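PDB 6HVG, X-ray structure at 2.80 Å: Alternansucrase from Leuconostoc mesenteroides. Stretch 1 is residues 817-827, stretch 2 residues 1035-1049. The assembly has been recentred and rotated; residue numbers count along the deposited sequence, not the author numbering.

Stretch 1 (817-827) NKDTVPRVYYG
Stretch 2, residues 1035-1049: HSNAALDSNVIYEGF

Two segments of one chain, more than 200 residues apart in sequence, lie side by side as parallel strands. Strand 821-825 and strand 1045-1047 run the same way, their axes 26° apart and 4.6 Å at closest approach. Arg823 pairs with Ile1045, Val824 with Tyr1046 and Tyr825 with Glu1047, with CA to CA distances of 4.6, 4.8 and 5.0 Å.

All paired residues have extended backbones (phi -86 to -120°, psi 102 to 139°), and the hydrogen bonds follow the staggered parallel pattern. Ile1045 N donates to Pro822 O (3.1 Å), Val824 N to Ile1045 O (2.9 Å), Glu1047 N to Val824 O (2.8 Å), and Tyr826 N to Glu1047 O (2.8 Å). Proline, which has no amide hydrogen, fits at 822 because only its carbonyl is used in this ladder. The last bond forms just as the chain turns at Tyr826 (phi/psi -38/-45°). A CA-H...O contact, Arg823 CA to Ile1045 O at 3.2 Å, supplements the ladder.

Arg823, Ile1045, Tyr825 and Glu1047 share one face of the sheet. Arg823 (t, t, p, chi4 178°) and Glu1047 (t, t, chi3 28°) meet in a long salt bridge, NH2 to OE2 3.9 Å. OE2 lies over a face of the guanidinium, so charge alone operates and no N-H points at it; OE2 finds a hydrogen-bond partner elsewhere in the structure. A water completes the pairing, accepting from Arg823 NE (2.7 Å) and donating to Glu1047 OE1 (3.0 Å).

On the other face, Val824 (t) packs its CB 4.1 Å from CD1 of Tyr1046 (chi1 t, chi2 68°). The hydroxyl OH of Tyr1046 reaches the ring edge of Tyr826 (chi1 t, chi2 87°), 3.4 Å from CD1.

Before the strands, carboxylates receive the donors. Asp819 adopts a left-handed backbone (59/57°), and its N donates to Asp1041 OD2 (2.8 Å); Thr820 N makes a weak bond to Asp1041 OD1 (3.2 Å, 122°). Asp1041 (m, chi2 -4°) thus accepts from two successive amides. Ser1036 OG (chi1 t) donates to Asp819 OD1 (chi1 m) at 2.8 Å, while Asp819 OD2 is satisfied elsewhere. These donors help the acids tolerate a like-charge approach of 3.9 Å, Asp819 OD1 to Asp1041 OD2.

Asn1037 (chi1 p) caps the weakly bonded helix around 1038-1041, its OD1 accepting from Leu1040 N at 3.0 Å. Val821 (t) fills the space between helix and strand, CG2 3.7 Å from Leu1040 CG and CG1 3.8 Å from Ile1045 CG1.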

# COMPACT_ATOMS: atom_id res chain seq x y z
N ASN A 817 22.88 -21.49 -11.75
CA ASN A 817 21.69 -22.15 -12.31
C ASN A 817 21.67 -22.14 -13.84
O ASN A 817 21.85 -21.08 -14.49
CB ASN A 817 20.40 -21.49 -11.79
CG ASN A 817 19.91 -22.08 -10.47
OD1 ASN A 817 20.38 -23.11 -10.01
ND2 ASN A 817 18.95 -21.40 -9.84
N LYS A 818 21.40 -23.31 -14.41
CA LYS A 818 21.14 -23.45 -15.82
C LYS A 818 19.73 -22.92 -16.18
O LYS A 818 18.82 -22.87 -15.34
CB LYS A 818 21.25 -24.92 -16.22
CG LYS A 818 21.12 -25.22 -17.71
CD LYS A 818 21.36 -26.70 -17.99
CE LYS A 818 20.69 -27.15 -19.27
NZ LYS A 818 21.18 -26.43 -20.48
N ASP A 819 19.57 -22.50 -17.43
CA ASP A 819 18.29 -22.03 -17.97
C ASP A 819 17.74 -20.83 -17.19
O ASP A 819 16.62 -20.86 -16.68
CB ASP A 819 17.27 -23.17 -18.04
CG ASP A 819 17.55 -24.16 -19.16
OD1 ASP A 819 17.95 -23.73 -20.27
OD2 ASP A 819 17.35 -25.39 -18.94
N THR A 820 18.54 -19.77 -17.10
CA THR A 820 18.09 -18.47 -16.61
C THR A 820 19.08 -17.39 -17.05
O THR A 820 20.27 -17.69 -17.23
CB THR A 820 17.97 -18.44 -15.06
OG1 THR A 820 17.19 -17.31 -14.65
CG2 THR A 820 19.32 -18.36 -14.38
N VAL A 821 18.60 -16.16 -17.21
CA VAL A 821 19.48 -15.01 -17.25
C VAL A 821 19.48 -14.38 -15.87
O VAL A 821 18.51 -13.74 -15.48
CB VAL A 821 19.01 -13.96 -18.25
CG1 VAL A 821 19.91 -12.73 -18.17
CG2 VAL A 821 18.94 -14.51 -19.67
N PRO A 822 20.55 -14.57 -15.09
CA PRO A 822 20.52 -13.96 -13.75
C PRO A 822 20.60 -12.44 -13.78
O PRO A 822 21.18 -11.89 -14.70
CB PRO A 822 21.75 -14.56 -13.07
CG PRO A 822 22.65 -14.92 -14.19
CD PRO A 822 21.76 -15.37 -15.31
N ARG A 823 19.99 -11.79 -12.80
CA ARG A 823 20.13 -10.36 -12.62
C ARG A 823 20.73 -10.02 -11.26
O ARG A 823 20.33 -10.58 -10.24
CB ARG A 823 18.80 -9.65 -12.77
CG ARG A 823 18.99 -8.14 -12.85
CD ARG A 823 17.69 -7.42 -13.16
NE ARG A 823 16.75 -7.55 -12.07
CZ ARG A 823 15.55 -7.00 -12.04
NH1 ARG A 823 15.15 -6.24 -13.06
NH2 ARG A 823 14.76 -7.21 -10.99
N VAL A 824 21.69 -9.11 -11.29
CA VAL A 824 22.40 -8.69 -10.10
C VAL A 824 22.01 -7.27 -9.69
O VAL A 824 21.97 -6.34 -10.53
CB VAL A 824 23.92 -8.73 -10.34
CG1 VAL A 824 24.66 -8.30 -9.08
CG2 VAL A 824 24.36 -10.13 -10.75
N TYR A 825 21.72 -7.11 -8.41
CA TYR A 825 21.21 -5.84 -7.89
C TYR A 825 22.35 -4.98 -7.38
O TYR A 825 23.10 -5.38 -6.50
CB TYR A 825 20.17 -6.12 -6.76
CG TYR A 825 19.62 -4.89 -6.05
CD1 TYR A 825 19.20 -3.78 -6.77
CD2 TYR A 825 19.52 -4.84 -4.66
CE1 TYR A 825 18.71 -2.66 -6.12
CE2 TYR A 825 19.01 -3.72 -4.01
CZ TYR A 825 18.61 -2.64 -4.74
OH TYR A 825 18.13 -1.53 -4.10
N TYR A 826 22.44 -3.77 -7.93
CA TYR A 826 23.39 -2.75 -7.47
C TYR A 826 23.56 -2.72 -5.97
O TYR A 826 24.67 -2.63 -5.48
CB TYR A 826 22.89 -1.37 -7.94
CG TYR A 826 23.56 -0.19 -7.28
CD1 TYR A 826 24.75 0.35 -7.79
CD2 TYR A 826 23.03 0.38 -6.15
CE1 TYR A 826 25.34 1.45 -7.20
CE2 TYR A 826 23.62 1.47 -5.56
CZ TYR A 826 24.77 2.01 -6.09
OH TYR A 826 25.34 3.09 -5.47
N GLY A 827 22.45 -2.78 -5.25
CA GLY A 827 22.43 -2.65 -3.79
C GLY A 827 22.95 -3.82 -2.99
O GLY A 827 23.10 -3.71 -1.78
N HIS A 1035 14.91 -17.99 -26.44
CA HIS A 1035 14.98 -19.43 -26.22
C HIS A 1035 15.95 -19.71 -25.10
O HIS A 1035 17.06 -19.21 -25.13
CB HIS A 1035 15.41 -20.17 -27.50
CG HIS A 1035 14.45 -20.02 -28.63
ND1 HIS A 1035 14.61 -19.06 -29.61
CD2 HIS A 1035 13.30 -20.66 -28.92
CE1 HIS A 1035 13.60 -19.13 -30.45
NE2 HIS A 1035 12.78 -20.08 -30.05
N SER A 1036 15.52 -20.51 -24.11
CA SER A 1036 16.38 -20.83 -22.99
C SER A 1036 17.37 -21.86 -23.48
O SER A 1036 16.99 -22.99 -23.82
CB SER A 1036 15.59 -21.37 -21.80
OG SER A 1036 16.40 -21.38 -20.62
N ASN A 1037 18.64 -21.47 -23.55
CA ASN A 1037 19.71 -22.35 -23.96
C ASN A 1037 21.03 -21.81 -23.45
O ASN A 1037 21.05 -20.81 -22.75
CB ASN A 1037 19.70 -22.52 -25.48
CG ASN A 1037 19.78 -21.21 -26.24
OD1 ASN A 1037 20.53 -20.30 -25.87
ND2 ASN A 1037 19.06 -21.12 -27.33
N ALA A 1038 22.13 -22.47 -23.81
CA ALA A 1038 23.45 -22.09 -23.30
C ALA A 1038 23.84 -20.68 -23.68
O ALA A 1038 24.51 -20.00 -22.91
CB ALA A 1038 24.49 -23.07 -23.77
N ALA A 1039 23.40 -20.23 -24.86
CA ALA A 1039 23.70 -18.87 -25.30
C ALA A 1039 22.98 -17.83 -24.46
O ALA A 1039 23.60 -16.90 -23.97
CB ALA A 1039 23.36 -18.69 -26.77
N LEU A 1040 21.68 -17.98 -24.27
CA LEU A 1040 20.92 -17.05 -23.44
C LEU A 1040 21.46 -17.09 -22.01
O LEU A 1040 21.61 -16.04 -21.40
CB LEU A 1040 19.43 -17.39 -23.45
CG LEU A 1040 18.47 -16.36 -22.88
CD1 LEU A 1040 18.62 -15.02 -23.56
CD2 LEU A 1040 17.03 -16.81 -23.03
N ASP A 1041 21.83 -18.28 -21.52
CA ASP A 1041 22.38 -18.44 -20.17
C ASP A 1041 23.72 -17.73 -19.99
O ASP A 1041 24.12 -17.45 -18.86
CB ASP A 1041 22.56 -19.92 -19.83
CG ASP A 1041 21.24 -20.67 -19.71
OD1 ASP A 1041 20.15 -20.06 -19.82
OD2 ASP A 1041 21.30 -21.92 -19.52
N SER A 1042 24.41 -17.44 -21.08
CA SER A 1042 25.69 -16.74 -21.02
C SER A 1042 25.56 -15.24 -20.73
O SER A 1042 26.57 -14.56 -20.58
CB SER A 1042 26.46 -16.94 -22.32
OG SER A 1042 26.58 -18.33 -22.61
N ASN A 1043 24.32 -14.74 -20.66
CA ASN A 1043 24.07 -13.34 -20.32
C ASN A 1043 23.90 -13.11 -18.85
O ASN A 1043 23.54 -13.99 -18.11
CB ASN A 1043 22.84 -12.85 -21.04
CG ASN A 1043 23.06 -12.72 -22.52
OD1 ASN A 1043 23.62 -11.73 -22.98
ND2 ASN A 1043 22.64 -13.73 -23.27
N VAL A 1044 24.22 -11.89 -18.42
CA VAL A 1044 23.95 -11.43 -17.06
C VAL A 1044 23.48 -9.99 -17.13
O VAL A 1044 24.14 -9.14 -17.75
CB VAL A 1044 25.21 -11.48 -16.19
CG1 VAL A 1044 24.90 -10.97 -14.80
CG2 VAL A 1044 25.77 -12.89 -16.14
N ILE A 1045 22.35 -9.70 -16.49
CA ILE A 1045 21.84 -8.34 -16.41
C ILE A 1045 22.27 -7.73 -15.10
O ILE A 1045 22.25 -8.39 -14.08
CB ILE A 1045 20.31 -8.29 -16.47
CG1 ILE A 1045 19.80 -8.98 -17.73
CG2 ILE A 1045 19.82 -6.86 -16.47
CD1 ILE A 1045 18.32 -9.25 -17.71
N TYR A 1046 22.66 -6.47 -15.13
CA TYR A 1046 22.99 -5.76 -13.92
C TYR A 1046 21.97 -4.67 -13.77
O TYR A 1046 21.86 -3.78 -14.62
CB TYR A 1046 24.38 -5.17 -14.01
CG TYR A 1046 24.85 -4.37 -12.83
CD1 TYR A 1046 25.10 -4.98 -11.62
CD2 TYR A 1046 25.06 -3.01 -12.93
CE1 TYR A 1046 25.55 -4.25 -10.53
CE2 TYR A 1046 25.53 -2.28 -11.86
CZ TYR A 1046 25.76 -2.91 -10.65
OH TYR A 1046 26.22 -2.17 -9.59
N GLU A 1047 21.20 -4.76 -12.69
CA GLU A 1047 20.24 -3.72 -12.36
C GLU A 1047 21.02 -2.71 -11.56
O GLU A 1047 21.27 -2.93 -10.37
CB GLU A 1047 19.15 -4.33 -11.53
CG GLU A 1047 18.03 -3.37 -11.22
CD GLU A 1047 17.10 -3.95 -10.17
OE1 GLU A 1047 17.57 -4.77 -9.37
OE2 GLU A 1047 15.90 -3.62 -10.18
N GLY A 1048 21.40 -1.61 -12.20
CA GLY A 1048 22.46 -0.74 -11.67
C GLY A 1048 22.01 0.59 -11.07
O GLY A 1048 22.46 1.62 -11.52
N PHE A 1049 21.09 0.56 -10.13
CA PHE A 1049 20.66 1.74 -9.45
C PHE A 1049 19.90 1.27 -8.26
O PHE A 1049 19.50 0.12 -8.18
CB PHE A 1049 19.75 2.59 -10.34
CG PHE A 1049 18.41 1.98 -10.60
CD1 PHE A 1049 18.25 1.00 -11.57
CD2 PHE A 1049 17.29 2.41 -9.88
CE1 PHE A 1049 17.01 0.43 -11.80
CE2 PHE A 1049 16.07 1.88 -10.13
CZ PHE A 1049 15.91 0.88 -11.09
O HOH W 1 17.77 -7.79 -9.57